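Local atomic coordinates of salicylate 5-hydroxylase, large oxygenase component (Ralstonia sp., PDB entry 7C8Z), a protein that catalyses, as the oxygenase component of salicylate 5-hydroxylase, the NADH- and O2-dependent 5-hydroxylation of salicylate to gentisate, using a Rieske [2Fe-2S] cluster and a mononuclear iron. Residues M234-K239 against R430-Y435; R272-I277 against M323-P328; I410-H415 against H422-T427. All coordinates share one frame; numbering follows the deposited sequence.

Contact 1 (M234-K239 against R430-Y435); sequences MQENIK and RGMYDY
Met432 reaches across from helix 427-440 and sets its thioether among Gln235, Glu236 and Lys239. With CG anti to the backbone N (chi1 173°), the long, flexible chain runs straight out to the partner helix. SD lies 3.8 Å from Gln235 CB and 3.6 Å from Lys239 CD, while CE rests 3.9 Å from Glu236 CG. It thus meets the aliphatic parts of three polar residues, whose polar ends are engaged away from the sulfur: Lys239 NZ with Thr325 OG1 and Arg272 O, Glu236 with Tyr433. Beside this apolar patch, Tyr433 OH donates a hydrogen bond to Glu236 OE2. The modelled length of 2.4 Å is very short and, at this resolution, doubtful. The carboxylate comes in at the ring edge with its plane turned 74° from the ring, and Tyr49 OH bonds the same oxygen, giving this buried acid two hydroxyl partners. Between the two segments the close packing is confined to these side chains: the helix axes stay 10.8 Å apart at 144°, so the backbones are bridged rather than interlocked. Asp434, on the side of its helix away from helix 232-238, is partly exposed and pairs with Lys438. Helix 232-238 is layered between helix 427-440 and the catalytic-domain sheet, where Gln235 and Ile238 pack on strands 321-326 and 338-346.

Contact 2 (R272-I277 against M323-P328); sequences RHAAMI and MTTIFP
Ala274 O is gripped chiefly by Thr325, whose backbone N donates to it at 2.9 Å and whose OG1 adds a weak bond at 3.4 Å; Thr324 CA makes a CA-H...O contact as well. OG1 can turn back to the strand because it sits in the crowded position between backbone N and carbonyl carbon (chi1 43°). Its stronger partner is Lys239 NZ. In return, Ala274 N bonds Thr325 O at 3.0 Å. The ladder continues two residues on, where Met276 N reaches Met323 O and Met323 N reaches Met276 O, both at 2.9 Å. Between these hydrogen-bonded pairs, Ala275 and Thr324 form a non-hydrogen-bonded pair; Ala275 CB lies 4.0 Å from Thr324 OG1, the small side chain suiting this close pair. Ala274, Met276, Met323 and Thr325 share the face turned to helix 232-238 and the residues following it. On the other face, Ile277 and Ile326 meet helix 196-211. Where the strands begin or end, Phe327 CB lies in plane at the edge of the His273 ring, just before the cis peptide of Pro328. Such a helix-backed antiparallel sheet is characteristic of the catalytic domain of ring-hydroxylating oxygenase alpha subunits.

Contact 3 (I410-H415 against H422-T427); sequences IEMGGH and HMVTET
A type II beta turn from Glu411 to Gly414 settles, through Met412 and Gly413, on the segment entering helix 427-440, with Glu426 at the helix N-cap position. The two pieces are joined by a reciprocal pair of bonds between Met412 and Glu426. Glu426 N donates to Met412 O at 2.8 Å and nearly straight (175°), although it stands above the carbonyl plane. Met412 N answers with a bond of 3.1 Å to Glu426 OE2, on the lone pair facing away from OE1. Arg430 NH1 is a second donor to Met412 O. The extended glutamate chain lays its CG beside Met412 CB and carries the carboxylate past Ile410; its charge is met by Met412 N and by Arg113 of the second subunit. Met412 sends CG away from its own N (chi1 -173°) and then folds at chi2 and chi3, which lays CE 3.6 Å from Val424 CG1. Gly413 suits the turn's third position, with its positive phi, and having no side chain it also lets Thr425 OG1 lie 4.0 Å from its CA, on the side where a CB would point. The approach to the helix is itself folded: Val424 centres an inverse gamma turn, its N bonded to His422 ND1 at 3.1 Å, while Thr425 OG1 accepts a weak bond from Thr427 N.

The salt bridge to Arg113 uses Glu426 OE1, and Glu426 also packs on His112 of that subunit, at the Rieske cluster. This is the subunit boundary typical of Rieske oxygenases, where the cluster of one subunit faces the catalytic domain of its neighbour.

In the fold
Contacts 1 and 2 form consecutive layers of the catalytic-domain core: helix against helix, then strand against strand, joined through Lys239. Contact 3 lies farthest from the chain centre, at the subunit interface, where a second subunit packs against its mostly buried residues. Contacts 1 and 3 share helix 427-440, whose Arg430 ties one to the other, with Thr425 as a further, weak partner. The chemistry changes accordingly: side chains alone bridge the helices, main-chain ladders dominate the sheet, and the loops combine a main-chain bond with a carboxylate-to-backbone bond. Contacts 2 and 3 do not touch; the side chain of Met323 is about 8 Å from the bound iron and that of Glu426 about 13 Å.

Contact 1 (M234-K239 against R430-Y435)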
# COMPACT_ATOMS: atom_id res chain seq x y z
N MET A 234 -3.52 -22.90 -6.65
CA MET A 234 -3.12 -23.71 -5.50
C MET A 234 -3.65 -25.13 -5.62
O MET A 234 -2.91 -26.10 -5.43
CB MET A 234 -3.58 -23.06 -4.20
CG MET A 234 -3.14 -23.81 -2.95
SD MET A 234 -1.42 -24.37 -3.04
CE MET A 234 -0.52 -22.89 -2.60
N GLN A 235 -4.93 -25.26 -5.96
CA GLN A 235 -5.49 -26.59 -6.20
C GLN A 235 -4.70 -27.33 -7.26
O GLN A 235 -4.23 -28.45 -7.04
CB GLN A 235 -6.97 -26.47 -6.57
CG GLN A 235 -7.87 -26.17 -5.38
CD GLN A 235 -8.08 -27.39 -4.50
OE1 GLN A 235 -7.77 -28.52 -4.89
NE2 GLN A 235 -8.60 -27.17 -3.29
N GLU A 236 -4.52 -26.69 -8.42
CA GLU A 236 -3.66 -27.24 -9.46
C GLU A 236 -2.34 -27.71 -8.88
O GLU A 236 -1.89 -28.83 -9.16
CB GLU A 236 -3.39 -26.18 -10.53
CG GLU A 236 -4.58 -25.79 -11.37
CD GLU A 236 -4.20 -24.81 -12.46
OE1 GLU A 236 -3.01 -24.74 -12.81
OE2 GLU A 236 -5.10 -24.11 -12.96
N ASN A 237 -1.72 -26.89 -8.03
CA ASN A 237 -0.37 -27.20 -7.57
C ASN A 237 -0.35 -28.50 -6.77
O ASN A 237 0.63 -29.25 -6.83
CB ASN A 237 0.18 -26.05 -6.73
CG ASN A 237 1.66 -26.22 -6.42
OD1 ASN A 237 2.52 -25.90 -7.23
ND2 ASN A 237 1.96 -26.72 -5.23
N ILE A 238 -1.44 -28.81 -6.06
CA ILE A 238 -1.52 -30.07 -5.33
C ILE A 238 -2.27 -31.13 -6.13
O ILE A 238 -2.41 -32.27 -5.66
CB ILE A 238 -2.13 -29.85 -3.94
CG1 ILE A 238 -1.51 -28.60 -3.31
CG2 ILE A 238 -1.84 -31.02 -3.00
CD1 ILE A 238 -0.01 -28.73 -3.09
N LYS A 239 -2.72 -30.79 -7.33
CA LYS A 239 -3.12 -31.76 -8.33
C LYS A 239 -2.05 -31.94 -9.40
O LYS A 239 -2.31 -32.54 -10.45
CB LYS A 239 -4.45 -31.34 -8.97
CG LYS A 239 -5.61 -31.26 -7.98
CD LYS A 239 -6.82 -30.56 -8.58
CE LYS A 239 -7.97 -30.45 -7.57
NZ LYS A 239 -8.32 -31.75 -6.93
N ARG A 430 -6.80 -31.69 -15.52
CA ARG A 430 -7.79 -31.84 -16.59
C ARG A 430 -9.16 -32.17 -16.02
O ARG A 430 -10.18 -31.65 -16.49
CB ARG A 430 -7.32 -32.90 -17.59
CG ARG A 430 -6.21 -32.40 -18.49
CD ARG A 430 -5.78 -33.39 -19.56
NE ARG A 430 -5.55 -34.74 -19.06
CZ ARG A 430 -4.34 -35.26 -18.87
NH1 ARG A 430 -3.26 -34.53 -19.13
NH2 ARG A 430 -4.20 -36.50 -18.43
N GLY A 431 -9.21 -33.02 -15.00
CA GLY A 431 -10.48 -33.31 -14.36
C GLY A 431 -11.02 -32.12 -13.59
O GLY A 431 -12.23 -31.84 -13.62
N MET A 432 -10.14 -31.41 -12.88
CA MET A 432 -10.54 -30.19 -12.20
C MET A 432 -11.23 -29.24 -13.16
O MET A 432 -12.30 -28.71 -12.87
CB MET A 432 -9.31 -29.53 -11.56
CG MET A 432 -9.56 -28.16 -10.96
SD MET A 432 -8.13 -27.52 -10.06
CE MET A 432 -8.32 -25.76 -10.33
N TYR A 433 -10.64 -29.03 -14.33
CA TYR A 433 -11.22 -28.06 -15.24
C TYR A 433 -12.38 -28.61 -16.05
O TYR A 433 -13.22 -27.83 -16.51
CB TYR A 433 -10.13 -27.47 -16.13
CG TYR A 433 -9.38 -26.41 -15.36
CD1 TYR A 433 -9.92 -25.14 -15.18
CD2 TYR A 433 -8.16 -26.70 -14.75
CE1 TYR A 433 -9.26 -24.18 -14.46
CE2 TYR A 433 -7.49 -25.73 -14.03
CZ TYR A 433 -8.04 -24.48 -13.88
OH TYR A 433 -7.38 -23.51 -13.15
N ASP A 434 -12.49 -29.93 -16.21
CA ASP A 434 -13.75 -30.51 -16.66
C ASP A 434 -14.88 -30.13 -15.71
O ASP A 434 -15.92 -29.59 -16.13
CB ASP A 434 -13.61 -32.03 -16.77
CG ASP A 434 -14.91 -32.73 -17.13
OD1 ASP A 434 -15.28 -32.72 -18.33
OD2 ASP A 434 -15.56 -33.29 -16.23
N TYR A 435 -14.68 -30.37 -14.41
CA TYR A 435 -15.67 -29.98 -13.41
C TYR A 435 -15.91 -28.48 -13.43
O TYR A 435 -17.05 -28.02 -13.27
CB TYR A 435 -15.19 -30.43 -12.02
CG TYR A 435 -16.17 -30.14 -10.91
CD1 TYR A 435 -17.25 -30.98 -10.68
CD2 TYR A 435 -16.01 -29.03 -10.08
CE1 TYR A 435 -18.14 -30.72 -9.66
CE2 TYR A 435 -16.91 -28.77 -9.06
CZ TYR A 435 -17.97 -29.62 -8.86
OH TYR A 435 -18.88 -29.38 -7.85

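Contact 2 (R272-I277 against M323-P328)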
# COMPACT_ATOMS: atom_id res chain seq x y z
N ARG A 272 -13.38 -33.46 -8.96
CA ARG A 272 -13.08 -32.24 -8.21
C ARG A 272 -12.08 -32.48 -7.09
O ARG A 272 -11.14 -31.70 -6.92
CB ARG A 272 -14.38 -31.64 -7.66
CG ARG A 272 -15.25 -32.65 -6.93
CD ARG A 272 -16.65 -32.13 -6.70
NE ARG A 272 -17.39 -33.02 -5.81
CZ ARG A 272 -18.67 -32.87 -5.51
NH1 ARG A 272 -19.36 -31.87 -6.03
NH2 ARG A 272 -19.26 -33.73 -4.68
N HIS A 273 -12.28 -33.53 -6.30
CA HIS A 273 -11.36 -33.86 -5.23
C HIS A 273 -10.32 -34.86 -5.73
O HIS A 273 -10.58 -35.63 -6.65
CB HIS A 273 -12.10 -34.44 -4.02
CG HIS A 273 -13.39 -33.75 -3.71
ND1 HIS A 273 -13.59 -32.40 -3.92
CD2 HIS A 273 -14.56 -34.23 -3.22
CE1 HIS A 273 -14.82 -32.08 -3.56
NE2 HIS A 273 -15.43 -33.17 -3.13
N ALA A 274 -9.15 -34.85 -5.10
CA ALA A 274 -8.10 -35.74 -5.58
C ALA A 274 -7.20 -36.16 -4.43
O ALA A 274 -7.16 -35.53 -3.37
CB ALA A 274 -7.27 -35.09 -6.69
N ALA A 275 -6.49 -37.26 -4.64
CA ALA A 275 -5.51 -37.77 -3.68
C ALA A 275 -4.30 -38.25 -4.45
O ALA A 275 -4.42 -39.09 -5.34
CB ALA A 275 -6.10 -38.90 -2.83
N MET A 276 -3.13 -37.72 -4.11
CA MET A 276 -1.86 -38.16 -4.67
C MET A 276 -1.15 -38.99 -3.61
O MET A 276 -0.83 -38.47 -2.54
CB MET A 276 -1.01 -36.97 -5.12
CG MET A 276 -1.66 -36.14 -6.22
SD MET A 276 -0.72 -34.75 -6.89
CE MET A 276 0.60 -34.59 -5.69
N ILE A 277 -0.93 -40.27 -3.91
CA ILE A 277 -0.44 -41.27 -2.97
C ILE A 277 0.91 -41.76 -3.48
O ILE A 277 1.05 -42.05 -4.67
CB ILE A 277 -1.42 -42.45 -2.87
CG1 ILE A 277 -2.84 -41.97 -2.55
CG2 ILE A 277 -0.93 -43.48 -1.87
CD1 ILE A 277 -3.77 -42.05 -3.74
N MET A 323 -1.24 -36.42 -0.48
CA MET A 323 -1.70 -35.04 -0.61
C MET A 323 -3.14 -35.08 -1.11
O MET A 323 -3.39 -35.52 -2.24
CB MET A 323 -0.81 -34.26 -1.57
CG MET A 323 0.61 -34.09 -1.06
SD MET A 323 0.66 -33.28 0.55
CE MET A 323 0.06 -31.65 0.11
N THR A 324 -4.09 -34.65 -0.28
CA THR A 324 -5.51 -34.76 -0.60
C THR A 324 -6.11 -33.37 -0.79
O THR A 324 -6.11 -32.56 0.14
CB THR A 324 -6.25 -35.52 0.50
OG1 THR A 324 -5.71 -36.84 0.60
CG2 THR A 324 -7.74 -35.60 0.19
N THR A 325 -6.58 -33.09 -1.99
CA THR A 325 -7.25 -31.83 -2.29
C THR A 325 -8.76 -32.02 -2.17
O THR A 325 -9.35 -32.83 -2.90
CB THR A 325 -6.89 -31.33 -3.69
OG1 THR A 325 -6.92 -32.43 -4.62
CG2 THR A 325 -5.51 -30.71 -3.68
N ILE A 326 -9.38 -31.30 -1.23
CA ILE A 326 -10.83 -31.24 -1.10
C ILE A 326 -11.29 -29.91 -1.67
O ILE A 326 -11.02 -28.84 -1.09
CB ILE A 326 -11.28 -31.43 0.35
CG1 ILE A 326 -10.93 -32.84 0.83
CG2 ILE A 326 -12.78 -31.20 0.48
CD1 ILE A 326 -11.35 -33.13 2.25
N PHE A 327 -11.96 -30.00 -2.81
CA PHE A 327 -12.37 -28.84 -3.59
C PHE A 327 -13.54 -28.12 -2.90
O PHE A 327 -14.47 -28.77 -2.42
CB PHE A 327 -12.79 -29.28 -4.99
CG PHE A 327 -12.55 -28.26 -6.07
CD1 PHE A 327 -11.28 -28.04 -6.56
CD2 PHE A 327 -13.61 -27.54 -6.60
CE1 PHE A 327 -11.06 -27.12 -7.57
CE2 PHE A 327 -13.40 -26.61 -7.60
CZ PHE A 327 -12.12 -26.40 -8.09
N PRO A 328 -13.53 -26.78 -2.88
CA PRO A 328 -12.47 -25.97 -3.47
C PRO A 328 -11.54 -25.35 -2.43
O PRO A 328 -10.67 -24.57 -2.79
CB PRO A 328 -13.25 -24.87 -4.18
CG PRO A 328 -14.40 -24.61 -3.22
CD PRO A 328 -14.68 -25.94 -2.49

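Contact 3 (I410-H415 against H422-T427)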
# COMPACT_ATOMS: atom_id res chain seq x y z
N ILE A 410 -2.14 -28.38 -20.65
CA ILE A 410 -2.01 -29.46 -19.68
C ILE A 410 -2.34 -30.75 -20.41
O ILE A 410 -3.44 -31.31 -20.26
CB ILE A 410 -2.92 -29.22 -18.47
CG1 ILE A 410 -4.28 -28.66 -18.91
CG2 ILE A 410 -2.28 -28.25 -17.50
CD1 ILE A 410 -5.31 -28.65 -17.81
N GLU A 411 -1.37 -31.26 -21.16
CA GLU A 411 -1.56 -32.43 -22.01
C GLU A 411 -0.68 -33.59 -21.58
O GLU A 411 -0.61 -34.60 -22.29
CB GLU A 411 -1.30 -32.08 -23.47
CG GLU A 411 -2.42 -31.27 -24.11
CD GLU A 411 -2.12 -30.91 -25.55
OE1 GLU A 411 -1.18 -31.50 -26.12
OE2 GLU A 411 -2.82 -30.04 -26.10
N MET A 412 -0.01 -33.47 -20.44
CA MET A 412 0.86 -34.54 -19.99
C MET A 412 0.01 -35.73 -19.59
O MET A 412 -0.96 -35.59 -18.85
CB MET A 412 1.72 -34.06 -18.82
CG MET A 412 2.75 -35.06 -18.41
SD MET A 412 3.63 -35.60 -19.88
CE MET A 412 5.26 -35.78 -19.22
N GLY A 413 0.39 -36.91 -20.07
CA GLY A 413 -0.46 -38.07 -19.94
C GLY A 413 -1.62 -38.11 -20.90
O GLY A 413 -2.53 -38.93 -20.71
N GLY A 414 -1.64 -37.26 -21.92
CA GLY A 414 -2.71 -37.28 -22.88
C GLY A 414 -3.85 -36.33 -22.57
O GLY A 414 -3.66 -35.30 -21.91
N HIS A 415 -5.04 -36.68 -23.04
CA HIS A 415 -6.26 -35.94 -22.76
C HIS A 415 -7.18 -36.69 -21.81
O HIS A 415 -8.26 -36.20 -21.49
CB HIS A 415 -7.01 -35.63 -24.06
CG HIS A 415 -6.15 -35.03 -25.13
ND1 HIS A 415 -6.21 -33.70 -25.48
CD2 HIS A 415 -5.21 -35.58 -25.94
CE1 HIS A 415 -5.35 -33.46 -26.44
NE2 HIS A 415 -4.73 -34.58 -26.74
N HIS A 422 0.85 -43.92 -12.00
CA HIS A 422 2.14 -43.24 -12.11
C HIS A 422 1.94 -41.75 -11.82
O HIS A 422 0.80 -41.30 -11.67
CB HIS A 422 2.75 -43.48 -13.49
CG HIS A 422 1.87 -43.04 -14.62
ND1 HIS A 422 2.06 -41.85 -15.29
CD2 HIS A 422 0.79 -43.62 -15.20
CE1 HIS A 422 1.14 -41.72 -16.23
NE2 HIS A 422 0.35 -42.78 -16.19
N MET A 423 3.03 -40.97 -11.75
CA MET A 423 2.88 -39.56 -11.41
C MET A 423 2.96 -38.72 -12.68
O MET A 423 2.89 -37.49 -12.63
CB MET A 423 4.05 -39.00 -10.59
CG MET A 423 5.41 -39.62 -10.83
SD MET A 423 6.54 -38.62 -9.78
CE MET A 423 8.00 -39.71 -9.89
N VAL A 424 3.10 -39.37 -13.83
CA VAL A 424 3.50 -38.61 -15.00
C VAL A 424 2.28 -38.23 -15.81
O VAL A 424 2.09 -38.69 -16.94
CB VAL A 424 4.50 -39.41 -15.87
CG1 VAL A 424 5.28 -38.48 -16.77
CG2 VAL A 424 5.43 -40.24 -14.98
N THR A 425 1.45 -37.37 -15.24
CA THR A 425 0.22 -37.00 -15.92
C THR A 425 -0.31 -35.72 -15.30
O THR A 425 -0.08 -35.45 -14.12
CB THR A 425 -0.82 -38.13 -15.86
OG1 THR A 425 -2.08 -37.64 -16.32
CG2 THR A 425 -0.96 -38.65 -14.43
N GLU A 426 -1.02 -34.94 -16.11
CA GLU A 426 -1.74 -33.78 -15.62
C GLU A 426 -3.24 -34.05 -15.53
O GLU A 426 -4.05 -33.12 -15.64
CB GLU A 426 -1.45 -32.57 -16.51
CG GLU A 426 0.01 -32.15 -16.46
CD GLU A 426 0.31 -30.93 -17.31
OE1 GLU A 426 0.34 -29.81 -16.74
OE2 GLU A 426 0.51 -31.08 -18.53
N THR A 427 -3.62 -35.31 -15.31
CA THR A 427 -5.02 -35.69 -15.39
C THR A 427 -5.85 -35.08 -14.28
O THR A 427 -7.05 -34.84 -14.47
CB THR A 427 -5.15 -37.22 -15.38
OG1 THR A 427 -6.53 -37.59 -15.45
CG2 THR A 427 -4.54 -37.80 -14.12